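Local coordinates for periplasmic branched-chain amino acid-binding protein (Burkholderia mallei, PDB 3I09) that probably captures branched-chain amino acids or similar small ligands in the periplasm for an ABC transporter, and holds acetoacetic acid in its cleft, at residues N80-L85 and D149-G153; G104-L108 and A155-N159; T109-P115 and T369-L373; T117-D123 and G327-M333; A126-T131 and L247-D251. All coordinates share one frame; numbering follows the deposited sequence.

Contacts 1 and 2 close round the acetoacetic acid: they share helix 151-166, have centres 9 Å apart and both hydrogen-bond it, and S81 OG of one meets A105 N of the other at 3.0 Å. Contact 3 lies farther out: its T109 side chain is about 12 Å from the ligand, yet it reaches contact 2 through a salt bridge between R370 NH1 and D106 OD2 (2.9 Å). Contact 4 brings Y122 to the pocket, and its M333 packs on T250 and A126 of contact 5. The L127 side chain of contact 5 stands about 7 Å from the ligand.

Contact 1 of 5, residues N80-L85 and D149-G153; sequences NSATAL and DYAFG. With AAE (acetoacetic acid), chain C.
S81 and Y150 meet at the cleft of a type I periplasmic binding protein, where the starts of helices 81-94 and 151-166 flank acetoacetic acid. No hydrogen bond joins the two segments directly; the ligand does so. Its O3 receives Y150 OH (2.6 Å) and S81 N (2.8 Å), while S81 OG gives a short bond of 2.5 Å to O1. At the keto end, N80 N points almost straight at O8, 2.9 Å away with an angle of 172° at the hydrogen. The F152 ring turns one face to the ligand, C4 lying 3.6 Å from the ring plane over its centre, and S81 OG approaches that ring's edge. The start of helix 81-94, pointing its first amide at the carboxylate, probably favours its negative charge.

In a second shell, Y17 bonds the Y150 hydroxyl, and S81 OG also meets A105 N. N80 caps helix 81-94: its OD1 takes T83 N at 3.2 Å from above the carbonyl plane, while its ND2 is held by N54. The same OD1 lies 3.6 Å from Y150 CE2, amide and ring planes turned 61° apart. Away from the ligand, L85 CD1 touches A151 CB at 4.0 Å.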
# COMPACT_ATOMS: atom_id res chain seq x y z
N ASN A 80 -6.09 -4.38 -2.62
CA ASN A 80 -6.26 -5.78 -3.00
C ASN A 80 -5.36 -6.15 -4.20
O ASN A 80 -5.63 -5.74 -5.33
CB ASN A 80 -7.72 -6.12 -3.23
CG ASN A 80 -7.93 -7.62 -3.48
OD1 ASN A 80 -7.14 -8.25 -4.23
ND2 ASN A 80 -8.98 -8.21 -2.87
N SER A 81 -4.29 -6.89 -3.92
CA SER A 81 -3.31 -7.21 -4.95
C SER A 81 -3.87 -8.11 -6.07
O SER A 81 -3.36 -8.05 -7.16
CB SER A 81 -2.05 -7.86 -4.37
OG SER A 81 -1.26 -6.93 -3.65
N ALA A 82 -4.89 -8.93 -5.79
CA ALA A 82 -5.50 -9.74 -6.86
C ALA A 82 -6.14 -8.78 -7.87
O ALA A 82 -5.98 -8.95 -9.10
CB ALA A 82 -6.50 -10.74 -6.32
N THR A 83 -6.86 -7.76 -7.37
CA THR A 83 -7.44 -6.75 -8.25
C THR A 83 -6.38 -5.90 -8.93
O THR A 83 -6.51 -5.54 -10.11
CB THR A 83 -8.48 -5.84 -7.59
OG1 THR A 83 -7.84 -4.87 -6.75
CG2 THR A 83 -9.49 -6.62 -6.77
N ALA A 84 -5.29 -5.61 -8.22
CA ALA A 84 -4.22 -4.80 -8.80
C ALA A 84 -3.63 -5.48 -10.04
O ALA A 84 -3.28 -4.81 -11.02
CB ALA A 84 -3.08 -4.54 -7.78
N LEU A 85 -3.43 -6.78 -9.93
CA LEU A 85 -2.83 -7.59 -11.00
C LEU A 85 -3.77 -7.82 -12.16
O LEU A 85 -3.33 -7.80 -13.29
CB LEU A 85 -2.32 -8.90 -10.44
CG LEU A 85 -1.08 -8.73 -9.54
CD1 LEU A 85 -0.79 -10.04 -8.80
CD2 LEU A 85 0.16 -8.28 -10.34
N ASP A 149 -4.62 -15.95 1.97
CA ASP A 149 -4.57 -16.87 0.82
C ASP A 149 -4.94 -16.22 -0.49
O ASP A 149 -5.98 -16.52 -1.07
CB ASP A 149 -5.50 -18.08 1.10
CG ASP A 149 -5.31 -19.22 0.08
OD1 ASP A 149 -4.27 -19.25 -0.65
OD2 ASP A 149 -6.21 -20.11 0.01
N TYR A 150 -4.09 -15.30 -0.94
CA TYR A 150 -4.22 -14.66 -2.25
C TYR A 150 -2.90 -13.96 -2.55
O TYR A 150 -1.96 -14.07 -1.78
CB TYR A 150 -5.42 -13.70 -2.33
CG TYR A 150 -5.27 -12.39 -1.62
CD1 TYR A 150 -5.13 -12.33 -0.24
CD2 TYR A 150 -5.37 -11.18 -2.32
CE1 TYR A 150 -5.02 -11.09 0.43
CE2 TYR A 150 -5.27 -9.97 -1.67
CZ TYR A 150 -5.12 -9.92 -0.30
OH TYR A 150 -5.03 -8.68 0.32
N ALA A 151 -2.83 -13.28 -3.69
CA ALA A 151 -1.57 -12.75 -4.21
C ALA A 151 -0.79 -11.91 -3.21
O ALA A 151 0.43 -12.00 -3.15
CB ALA A 151 -1.81 -11.91 -5.47
N PHE A 152 -1.49 -11.09 -2.43
CA PHE A 152 -0.80 -10.26 -1.46
C PHE A 152 -0.10 -11.05 -0.36
O PHE A 152 1.08 -10.82 -0.09
CB PHE A 152 -1.76 -9.25 -0.80
CG PHE A 152 -1.16 -8.52 0.35
CD1 PHE A 152 -0.17 -7.56 0.13
CD2 PHE A 152 -1.53 -8.82 1.66
CE1 PHE A 152 0.40 -6.88 1.19
CE2 PHE A 152 -0.94 -8.17 2.73
CZ PHE A 152 0.02 -7.18 2.49
N GLY A 153 -0.83 -11.96 0.29
CA GLY A 153 -0.24 -12.76 1.35
C GLY A 153 0.95 -13.55 0.86
O GLY A 153 2.00 -13.58 1.51
O1 AAE C . -2.11 -5.67 -1.62
C2 AAE C . -3.03 -5.98 -0.83
O3 AAE C . -3.89 -6.85 -1.12
C4 AAE C . -3.05 -5.33 0.54
C5 AAE C . -3.91 -4.10 0.54
O8 AAE C . -4.32 -3.58 -0.52
C9 AAE C . -4.10 -3.46 1.89

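Contact 2 of 5, residues G104-L108 and A155-N159; sequences GADTL and ALEKN. With AAE (acetoacetic acid), chain C.
A105 and A155 bring the two backbones closest, their CA atoms 5.7 Å apart. Segment 104-108 starts as a loop and tightens into 3-10 geometry from D106, whereas 155-159 is a regular stretch of helix 151-166. The small side chains permit this approach: A105 CB meets A155 CB at 4.1 Å.

D106 and N159 reach for each other from opposite directions, and N159 ND2 donates to D106 OD2 over 3.0 Å. The donor hydrogen is used in the amide plane, but it meets the carboxylate from above, with the two flat groups turned 83° against each other. D106 places CG between its backbone N and carbonyl carbon (chi1 73°), which swings the carboxylate over to the helix. Its other oxygen, OD1, receives a water at 2.7 Å that also donates to A155 O, so a second, indirect link runs to the helix backbone. R370 forms a salt bridge with D106 OD2, and T124 bonds N159 OD1.

At the start of the loop, G104 N gives acetoacetic acid O1 a nearly straight bond of 2.7 Å. The loop follows strand 97-100 in the lobe of the six-stranded sheet, and helix 151-166 belongs to the lobe of the four-stranded sheet. The contact therefore joins the lobes across the cleft of the type I fold, consistent with a closed, ligand-bound form. Helix 124-137 covers D106 and N159 through M125, while T107 and L108 rest on helix 81-94.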
# COMPACT_ATOMS: atom_id res chain seq x y z
N GLY A 104 -0.10 -4.00 -2.45
CA GLY A 104 1.29 -4.19 -2.12
C GLY A 104 2.15 -5.12 -2.91
O GLY A 104 3.35 -4.98 -2.87
N ALA A 105 1.57 -6.10 -3.61
CA ALA A 105 2.41 -7.16 -4.16
C ALA A 105 3.52 -6.60 -5.05
O ALA A 105 3.25 -5.90 -6.05
CB ALA A 105 1.59 -8.19 -4.94
N ASP A 106 4.77 -6.97 -4.75
CA ASP A 106 5.91 -6.53 -5.57
C ASP A 106 5.93 -7.13 -6.98
O ASP A 106 6.71 -6.70 -7.83
CB ASP A 106 7.26 -6.71 -4.84
CG ASP A 106 7.72 -8.16 -4.73
OD1 ASP A 106 6.90 -9.09 -4.82
OD2 ASP A 106 8.94 -8.35 -4.47
N THR A 107 5.05 -8.11 -7.22
CA THR A 107 4.81 -8.68 -8.54
C THR A 107 4.57 -7.59 -9.60
O THR A 107 4.92 -7.72 -10.79
CB THR A 107 3.54 -9.61 -8.47
OG1 THR A 107 3.60 -10.39 -7.27
CG2 THR A 107 3.51 -10.48 -9.63
N LEU A 108 3.91 -6.51 -9.18
CA LEU A 108 3.55 -5.42 -10.05
C LEU A 108 4.74 -4.73 -10.73
O LEU A 108 4.55 -4.12 -11.76
CB LEU A 108 2.75 -4.37 -9.26
CG LEU A 108 1.31 -4.75 -9.01
CD1 LEU A 108 0.78 -3.88 -7.83
CD2 LEU A 108 0.39 -4.60 -10.32
N ALA A 155 2.94 -13.08 -1.76
CA ALA A 155 4.08 -12.22 -2.08
C ALA A 155 4.77 -11.75 -0.80
O ALA A 155 6.00 -11.79 -0.73
CB ALA A 155 3.66 -11.03 -2.91
N LEU A 156 3.99 -11.40 0.21
CA LEU A 156 4.56 -10.80 1.41
C LEU A 156 5.27 -11.87 2.20
O LEU A 156 6.34 -11.63 2.72
CB LEU A 156 3.51 -10.10 2.27
CG LEU A 156 3.94 -9.45 3.59
CD1 LEU A 156 5.10 -8.41 3.41
CD2 LEU A 156 2.72 -8.75 4.18
N GLU A 157 4.67 -13.06 2.29
CA GLU A 157 5.31 -14.18 2.96
C GLU A 157 6.63 -14.51 2.26
O GLU A 157 7.64 -14.76 2.92
CB GLU A 157 4.38 -15.42 3.00
CG GLU A 157 5.05 -16.67 3.62
CD GLU A 157 4.21 -17.94 3.53
OE1 GLU A 157 2.98 -17.90 3.76
OE2 GLU A 157 4.79 -19.01 3.27
N LYS A 158 6.63 -14.54 0.94
CA LYS A 158 7.88 -14.87 0.24
C LYS A 158 8.98 -13.82 0.46
O LYS A 158 10.12 -14.18 0.77
CB LYS A 158 7.64 -15.10 -1.26
CG LYS A 158 8.89 -15.23 -2.13
CD LYS A 158 9.66 -16.47 -1.86
CE LYS A 158 10.49 -16.91 -3.09
NZ LYS A 158 11.45 -15.85 -3.55
N ASN A 159 8.65 -12.53 0.31
CA ASN A 159 9.63 -11.46 0.52
C ASN A 159 10.15 -11.54 1.95
O ASN A 159 11.34 -11.43 2.21
CB ASN A 159 9.00 -10.07 0.33
CG ASN A 159 8.71 -9.70 -1.13
OD1 ASN A 159 7.64 -9.19 -1.41
ND2 ASN A 159 9.66 -9.92 -2.04
O1 AAE C . -2.11 -5.67 -1.62
C2 AAE C . -3.03 -5.98 -0.83
O3 AAE C . -3.89 -6.85 -1.12
C4 AAE C . -3.05 -5.33 0.54
C5 AAE C . -3.91 -4.10 0.54
O8 AAE C . -4.32 -3.58 -0.52
C9 AAE C . -4.10 -3.46 1.89
O HOH W 1 7.14 -11.47 -3.54

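Contact 3 of 5, residues T109-P115 and T369-L373; sequences TNEQCTP and TRCAL. With EDO (1,2-ethanediol), chain N.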
# COMPACT_ATOMS: atom_id res chain seq x y z
N THR A 109 5.94 -4.83 -10.14
CA THR A 109 7.14 -4.24 -10.71
C THR A 109 8.23 -5.28 -10.95
O THR A 109 9.39 -4.96 -11.11
CB THR A 109 7.67 -3.11 -9.80
OG1 THR A 109 7.95 -3.65 -8.51
CG2 THR A 109 6.60 -1.96 -9.69
N ASN A 110 7.82 -6.54 -11.00
CA ASN A 110 8.72 -7.66 -11.11
C ASN A 110 8.19 -8.61 -12.17
O ASN A 110 8.22 -8.23 -13.35
CB ASN A 110 8.95 -8.28 -9.73
CG ASN A 110 10.00 -7.53 -8.96
OD1 ASN A 110 11.22 -7.62 -9.29
ND2 ASN A 110 9.58 -6.76 -7.96
N GLU A 111 7.66 -9.77 -11.79
CA GLU A 111 7.19 -10.74 -12.78
C GLU A 111 6.12 -10.17 -13.73
O GLU A 111 6.01 -10.64 -14.86
CB GLU A 111 6.65 -12.01 -12.11
CG GLU A 111 7.71 -12.86 -11.41
CD GLU A 111 8.06 -12.41 -10.01
OE1 GLU A 111 7.48 -11.40 -9.51
OE2 GLU A 111 8.90 -13.11 -9.39
N GLN A 112 5.32 -9.22 -13.25
CA GLN A 112 4.25 -8.64 -14.04
C GLN A 112 4.45 -7.15 -14.30
O GLN A 112 3.48 -6.41 -14.49
CB GLN A 112 2.89 -8.95 -13.40
CG GLN A 112 2.66 -10.47 -13.39
CD GLN A 112 1.33 -10.92 -12.78
OE1 GLN A 112 1.29 -11.87 -11.97
NE2 GLN A 112 0.25 -10.30 -13.19
N CYS A 113 5.72 -6.73 -14.41
CA CYS A 113 6.01 -5.34 -14.69
C CYS A 113 5.56 -4.99 -16.11
O CYS A 113 5.49 -5.86 -17.00
CB CYS A 113 7.49 -5.03 -14.47
SG CYS A 113 8.55 -5.75 -15.75
N THR A 114 5.17 -3.75 -16.30
CA THR A 114 4.72 -3.27 -17.61
C THR A 114 5.28 -1.87 -17.81
O THR A 114 5.66 -1.22 -16.85
CB THR A 114 3.17 -3.26 -17.78
OG1 THR A 114 2.64 -1.96 -17.55
CG2 THR A 114 2.43 -4.28 -16.83
N PRO A 115 5.31 -1.41 -19.04
CA PRO A 115 5.71 -0.06 -19.35
C PRO A 115 4.69 1.01 -19.02
O PRO A 115 5.01 2.18 -19.17
CB PRO A 115 5.90 -0.08 -20.87
CG PRO A 115 5.80 -1.48 -21.28
CD PRO A 115 4.94 -2.14 -20.27
N THR A 369 16.04 -7.99 -9.22
CA THR A 369 14.79 -7.78 -9.93
C THR A 369 14.33 -8.99 -10.74
O THR A 369 15.16 -9.69 -11.33
CB THR A 369 14.88 -6.60 -10.90
OG1 THR A 369 13.57 -6.25 -11.35
CG2 THR A 369 15.83 -6.91 -12.10
N ARG A 370 13.03 -9.19 -10.80
CA ARG A 370 12.43 -10.16 -11.73
C ARG A 370 11.69 -9.43 -12.86
O ARG A 370 10.90 -10.03 -13.63
CB ARG A 370 11.53 -11.15 -10.98
CG ARG A 370 12.24 -11.85 -9.77
CD ARG A 370 12.01 -11.20 -8.41
NE ARG A 370 10.59 -11.18 -8.09
CZ ARG A 370 10.02 -10.49 -7.11
NH1 ARG A 370 10.73 -9.72 -6.28
NH2 ARG A 370 8.71 -10.57 -6.96
N CYS A 371 11.96 -8.12 -12.99
CA CYS A 371 11.37 -7.30 -14.05
C CYS A 371 12.17 -7.46 -15.34
O CYS A 371 13.31 -7.00 -15.44
CB CYS A 371 11.33 -5.83 -13.66
SG CYS A 371 10.77 -4.73 -14.97
N ALA A 372 11.57 -8.12 -16.33
CA ALA A 372 12.24 -8.38 -17.61
C ALA A 372 12.57 -7.08 -18.40
O ALA A 372 13.41 -7.11 -19.32
CB ALA A 372 11.37 -9.34 -18.45
N LEU A 373 11.96 -5.96 -18.03
CA LEU A 373 12.22 -4.66 -18.67
C LEU A 373 13.33 -3.85 -18.01
O LEU A 373 13.68 -2.77 -18.50
CB LEU A 373 10.92 -3.86 -18.70
CG LEU A 373 9.76 -4.53 -19.41
CD1 LEU A 373 8.44 -3.72 -19.25
CD2 LEU A 373 10.11 -4.72 -20.87
C1 EDO N . 16.42 -1.57 -20.06
O1 EDO N . 16.88 -2.86 -19.60
C2 EDO N . 16.82 -0.46 -19.09
O2 EDO N . 17.10 -0.95 -17.77
O HOH W 2 12.09 -4.72 -9.80
O HOH W 3 9.01 -9.28 -16.01
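N110 and R370 are joined twice, once through the backbone and once by stacking. R370 N donates to N110 OD1 over 2.8 Å, in the carbonyl plane and on a lone pair, with an angle of 172° at the hydrogen. The asparagine amide then lies flat on the guanidinium group: the planes are 1° apart, and N110 CG sits 3.4 Å above the guanidinium centre. The amide's other end, ND2, is taken up by D106 O.

The guanidinium is occupied along its edge. NE donates to E111 OE2 at 2.9 Å and NH2 to E111 OE1 at 3.0 Å, a side-on grip in which OE1 uses its syn lone pair while OE2 is met from above the carboxylate plane. NH1 turns to D106 in a further salt bridge, so one arginine serves two acids. The bends at chi2 and chi3 bring its head over N110.

Backbone groups are served too. C113 N closes a type I turn on N110 O, C371 N bonds T369 OG1 in an ST turn, and A372 N donates to a water at 2.8 Å. C113 and C371 form a disulfide, although their SG atoms are modelled 2.6 Å apart, longer than a standard bond. Beyond it, L373 CD1 lies 4.0 Å from P115 CD.

The disulfide thus ties the C-terminal tail to the loop between strands 97-100 and 117-119, whose Q112 and T114 lean on helix 81-94.

Contact 4 of 5, residues T117-D123 and G327-M333; sequences TVHYAYD and GSMIHDM. With AAE (acetoacetic acid), chain C; EDO (1,2-ethanediol), chain H.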
# COMPACT_ATOMS: atom_id res chain seq x y z
N THR A 117 2.82 0.93 -15.91
CA THR A 117 2.46 0.73 -14.51
C THR A 117 3.35 1.55 -13.60
O THR A 117 4.56 1.59 -13.79
CB THR A 117 2.61 -0.74 -14.16
OG1 THR A 117 1.76 -1.51 -15.03
CG2 THR A 117 2.27 -1.00 -12.65
N VAL A 118 2.75 2.22 -12.63
CA VAL A 118 3.47 2.87 -11.58
C VAL A 118 2.99 2.28 -10.26
O VAL A 118 1.77 2.22 -10.03
CB VAL A 118 3.23 4.39 -11.59
CG1 VAL A 118 3.94 5.07 -10.41
CG2 VAL A 118 3.69 4.96 -12.93
N HIS A 119 3.93 1.88 -9.39
CA HIS A 119 3.59 1.38 -8.06
C HIS A 119 4.04 2.45 -7.08
O HIS A 119 5.23 2.67 -6.86
CB HIS A 119 4.22 0.00 -7.80
CG HIS A 119 3.50 -0.81 -6.74
ND1 HIS A 119 3.98 -2.01 -6.28
CD2 HIS A 119 2.31 -0.63 -6.13
CE1 HIS A 119 3.16 -2.50 -5.37
NE2 HIS A 119 2.12 -1.68 -5.26
N TYR A 120 3.06 3.17 -6.53
CA TYR A 120 3.32 4.50 -6.01
C TYR A 120 3.71 4.61 -4.54
O TYR A 120 4.56 5.45 -4.20
CB TYR A 120 2.14 5.43 -6.28
CG TYR A 120 2.46 6.91 -6.21
CD1 TYR A 120 2.92 7.60 -7.33
CD2 TYR A 120 2.21 7.66 -5.04
CE1 TYR A 120 3.16 8.98 -7.29
CE2 TYR A 120 2.47 9.04 -4.98
CZ TYR A 120 2.93 9.69 -6.13
OH TYR A 120 3.21 11.04 -6.11
N ALA A 121 3.06 3.82 -3.67
CA ALA A 121 3.13 4.07 -2.21
C ALA A 121 4.03 3.16 -1.39
O ALA A 121 4.78 3.64 -0.53
CB ALA A 121 1.73 4.09 -1.61
N TYR A 122 3.94 1.87 -1.63
CA TYR A 122 4.69 0.86 -0.87
C TYR A 122 4.64 -0.44 -1.67
O TYR A 122 3.85 -0.57 -2.58
CB TYR A 122 4.11 0.61 0.52
CG TYR A 122 2.83 -0.15 0.52
CD1 TYR A 122 1.66 0.41 0.02
CD2 TYR A 122 2.80 -1.51 0.85
CE1 TYR A 122 0.46 -0.33 -0.04
CE2 TYR A 122 1.60 -2.24 0.83
CZ TYR A 122 0.45 -1.67 0.36
OH TYR A 122 -0.71 -2.41 0.31
N ASP A 123 5.48 -1.40 -1.32
CA ASP A 123 5.27 -2.78 -1.79
C ASP A 123 5.76 -3.77 -0.77
O ASP A 123 6.30 -3.41 0.28
CB ASP A 123 5.86 -3.05 -3.21
CG ASP A 123 7.38 -3.01 -3.27
OD1 ASP A 123 8.05 -3.35 -2.29
OD2 ASP A 123 7.88 -2.62 -4.37
N GLY A 327 8.82 0.77 -12.75
CA GLY A 327 7.55 1.37 -12.35
C GLY A 327 7.45 1.78 -10.89
O GLY A 327 6.48 2.41 -10.50
N SER A 328 8.40 1.40 -10.04
CA SER A 328 8.32 1.79 -8.65
C SER A 328 8.59 3.28 -8.48
O SER A 328 9.55 3.80 -9.02
CB SER A 328 9.32 1.03 -7.79
OG SER A 328 8.90 -0.30 -7.65
N MSE A 329 7.76 3.94 -7.69
CA MSE A 329 8.07 5.29 -7.20
C MSE A 329 8.98 5.14 -6.00
O MSE A 329 8.57 4.62 -4.96
CB MSE A 329 6.77 6.06 -6.83
CG MSE A 329 6.95 7.61 -6.89
SE MSE A 329 7.80 8.25 -5.30
CE MSE A 329 6.19 8.50 -4.22
N ILE A 330 10.25 5.57 -6.16
CA ILE A 330 11.27 5.46 -5.14
C ILE A 330 11.20 6.66 -4.19
O ILE A 330 11.32 7.82 -4.60
CB ILE A 330 12.67 5.33 -5.79
CG1 ILE A 330 12.69 4.14 -6.78
CG2 ILE A 330 13.73 5.13 -4.70
CD1 ILE A 330 12.41 2.78 -6.15
N HIS A 331 10.95 6.36 -2.92
CA HIS A 331 10.83 7.33 -1.86
C HIS A 331 11.20 6.66 -0.53
O HIS A 331 11.02 5.43 -0.36
CB HIS A 331 9.42 7.96 -1.82
CG HIS A 331 8.29 6.96 -1.68
ND1 HIS A 331 8.04 5.96 -2.61
CD2 HIS A 331 7.32 6.84 -0.74
CE1 HIS A 331 7.02 5.23 -2.21
NE2 HIS A 331 6.54 5.76 -1.09
N ASP A 332 11.67 7.46 0.41
CA ASP A 332 12.05 6.96 1.73
C ASP A 332 10.85 6.28 2.40
O ASP A 332 9.71 6.72 2.26
CB ASP A 332 12.50 8.09 2.64
CG ASP A 332 13.83 8.73 2.23
OD1 ASP A 332 14.54 8.24 1.32
OD2 ASP A 332 14.13 9.77 2.89
N MSE A 333 11.14 5.24 3.15
CA MSE A 333 10.17 4.54 3.96
C MSE A 333 10.54 4.76 5.44
O MSE A 333 11.68 5.19 5.75
CB MSE A 333 10.15 3.06 3.60
CG MSE A 333 9.77 2.76 2.16
SE MSE A 333 7.87 3.20 1.71
CE MSE A 333 7.06 1.80 2.59
O1 AAE C . -2.11 -5.67 -1.62
C2 AAE C . -3.03 -5.98 -0.83
O3 AAE C . -3.89 -6.85 -1.12
C4 AAE C . -3.05 -5.33 0.54
C5 AAE C . -3.91 -4.10 0.54
O8 AAE C . -4.32 -3.58 -0.52
C9 AAE C . -4.10 -3.46 1.89
C1 EDO H . 14.01 8.72 -2.98
O1 EDO H . 14.48 8.05 -1.80
C2 EDO H . 15.07 9.62 -3.57
O2 EDO H . 14.57 10.94 -3.75
O HOH W 4 6.71 2.54 -4.46
O HOH W 5 7.04 -0.18 -5.53
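H119 and its neighbours across the contact, G327 and M329, exchange the main backbone bonds: H119 N donates to G327 O at 2.8 Å, and M329 N to H119 O at 3.0 Å with an angle of 179°. H119 thus bonds the residues on both sides of S328, making a single parallel bridge between the two segments. Further along, the backbones separate and the ring of H331 spans the gap: NE2 donates to A121 O over 2.8 Å, and ND1 to M329 O of its own segment. With both nitrogens placed as donors, the imidazole may well be protonated. Waters extend the network, one between H119 O and M329 O, another between D123 OD2 and S328 OG.

Packing surrounds these bonds. The methyl CE of M329, a selenomethionine, lies over the face of the Y120 ring, 4.0 Å from its centroid, in a CH-pi contact, with the selenium farther above that face. The same methyl also sits above one face of the H331 ring, toward its rim. Y120 O is buried here without a polar partner. The second selenomethionine, M333, sets CE 3.8 Å from Y122 CB.

Y122 OH bonds G102 O and lies 3.6 Å from C5 of the ligand. From strand 117-119 of one sheet, the chain passes through Y122 to helix 124-137, consistent with one of the interdomain crossovers of the type I periplasmic binding fold.

Contact 5 of 5, residues A126-T131 and L247-D251; sequences ALAKGT and LVLTD
T131 and T250 meet where helix 124-137 packs on strand 248-251, at the edge of the antiparallel sheet that also holds strand 329-338. The short segment axes approach to 7.3 Å, with their directions 142° apart, so helix and strand run roughly antiparallel. G130 lets the two come close: its CA is 3.4 Å from T250 OG1. The helix also widens into a pi-type turn over 128-131.

The threonine side chains slide past each other in opposite directions, and their OG1 atoms share a hydrogen bond of 2.8 Å in which either may donate. T131 turns OG1 away from its own carbonyl carbon (chi1 -59°), which leaves CG2 to lie 3.6 Å from V248 O. T250 has the same torsion, and its methyl CG2 faces A126 O. One turn earlier on the helix, L127 extends CD2 to 3.7 Å from T250 O, while its side chain also touches Y122 and L156.

A water completes the polar group, 2.6 Å from T131 OG1 and accepting from T250 N at 3.0 Å. The flanking strand residues L249 and D251 pair with M336 and Y334, whereas the T250 amide faces the helix.

A buried hydroxyl pair and one water thus serve the polar atoms here and give T250 N an acceptor on the helix side, in a contact whose other touches are mainly methyl groups against backbone carbonyls.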
# COMPACT_ATOMS: atom_id res chain seq x y z
N ALA A 126 9.54 -3.68 0.32
CA ALA A 126 9.84 -2.66 1.31
C ALA A 126 9.35 -3.05 2.69
O ALA A 126 10.06 -2.81 3.67
CB ALA A 126 9.25 -1.29 0.92
N LEU A 127 8.16 -3.66 2.78
CA LEU A 127 7.65 -4.16 4.08
C LEU A 127 8.59 -5.16 4.71
O LEU A 127 8.93 -5.06 5.90
CB LEU A 127 6.23 -4.74 3.96
CG LEU A 127 5.13 -3.78 3.47
CD1 LEU A 127 3.81 -4.50 3.26
CD2 LEU A 127 4.98 -2.53 4.40
N ALA A 128 9.01 -6.13 3.90
CA ALA A 128 9.90 -7.19 4.33
C ALA A 128 11.26 -6.65 4.77
O ALA A 128 11.77 -7.01 5.83
CB ALA A 128 10.07 -8.19 3.19
N LYS A 129 11.84 -5.81 3.93
CA LYS A 129 13.13 -5.22 4.23
C LYS A 129 13.08 -4.31 5.45
O LYS A 129 14.05 -4.25 6.19
CB LYS A 129 13.67 -4.47 3.01
CG LYS A 129 14.12 -5.46 1.88
CD LYS A 129 14.47 -4.72 0.56
CE LYS A 129 15.87 -4.05 0.57
NZ LYS A 129 16.28 -3.55 -0.83
N GLY A 130 11.97 -3.64 5.68
CA GLY A 130 11.86 -2.82 6.87
C GLY A 130 11.67 -3.62 8.15
O GLY A 130 12.58 -3.78 9.00
N THR A 131 10.47 -4.13 8.28
CA THR A 131 10.00 -4.82 9.48
C THR A 131 10.67 -6.17 9.67
O THR A 131 11.11 -6.50 10.78
CB THR A 131 8.48 -4.98 9.41
OG1 THR A 131 7.91 -3.66 9.30
CG2 THR A 131 7.95 -5.68 10.66
N LEU A 247 4.61 -2.63 18.79
CA LEU A 247 4.71 -3.25 17.46
C LEU A 247 5.57 -2.39 16.56
O LEU A 247 5.47 -1.14 16.57
CB LEU A 247 3.33 -3.45 16.83
CG LEU A 247 2.45 -4.54 17.47
CD1 LEU A 247 1.07 -4.52 16.86
CD2 LEU A 247 3.07 -5.96 17.38
N VAL A 248 6.41 -3.05 15.77
CA VAL A 248 7.25 -2.36 14.80
C VAL A 248 6.63 -2.53 13.42
O VAL A 248 6.16 -3.61 13.01
CB VAL A 248 8.67 -2.89 14.85
CG1 VAL A 248 9.48 -2.33 13.73
CG2 VAL A 248 9.31 -2.56 16.26
N LEU A 249 6.55 -1.43 12.68
CA LEU A 249 5.94 -1.49 11.38
C LEU A 249 6.68 -0.59 10.40
O LEU A 249 7.46 0.28 10.81
CB LEU A 249 4.45 -1.14 11.47
CG LEU A 249 4.09 0.19 12.05
CD1 LEU A 249 4.06 1.12 10.91
CD2 LEU A 249 2.69 0.16 12.78
N THR A 250 6.43 -0.83 9.11
CA THR A 250 7.00 -0.06 8.03
C THR A 250 5.87 0.69 7.34
O THR A 250 4.86 0.06 6.98
CB THR A 250 7.74 -0.96 7.01
OG1 THR A 250 8.83 -1.58 7.65
CG2 THR A 250 8.32 -0.16 5.86
N ASP A 251 6.00 2.00 7.17
CA ASP A 251 4.94 2.75 6.44
C ASP A 251 5.57 3.82 5.59
O ASP A 251 6.74 4.15 5.78
CB ASP A 251 3.89 3.34 7.39
CG ASP A 251 2.45 3.52 6.71
OD1 ASP A 251 2.33 3.51 5.46
OD2 ASP A 251 1.42 3.59 7.44
O HOH W 6 5.32 -3.61 8.77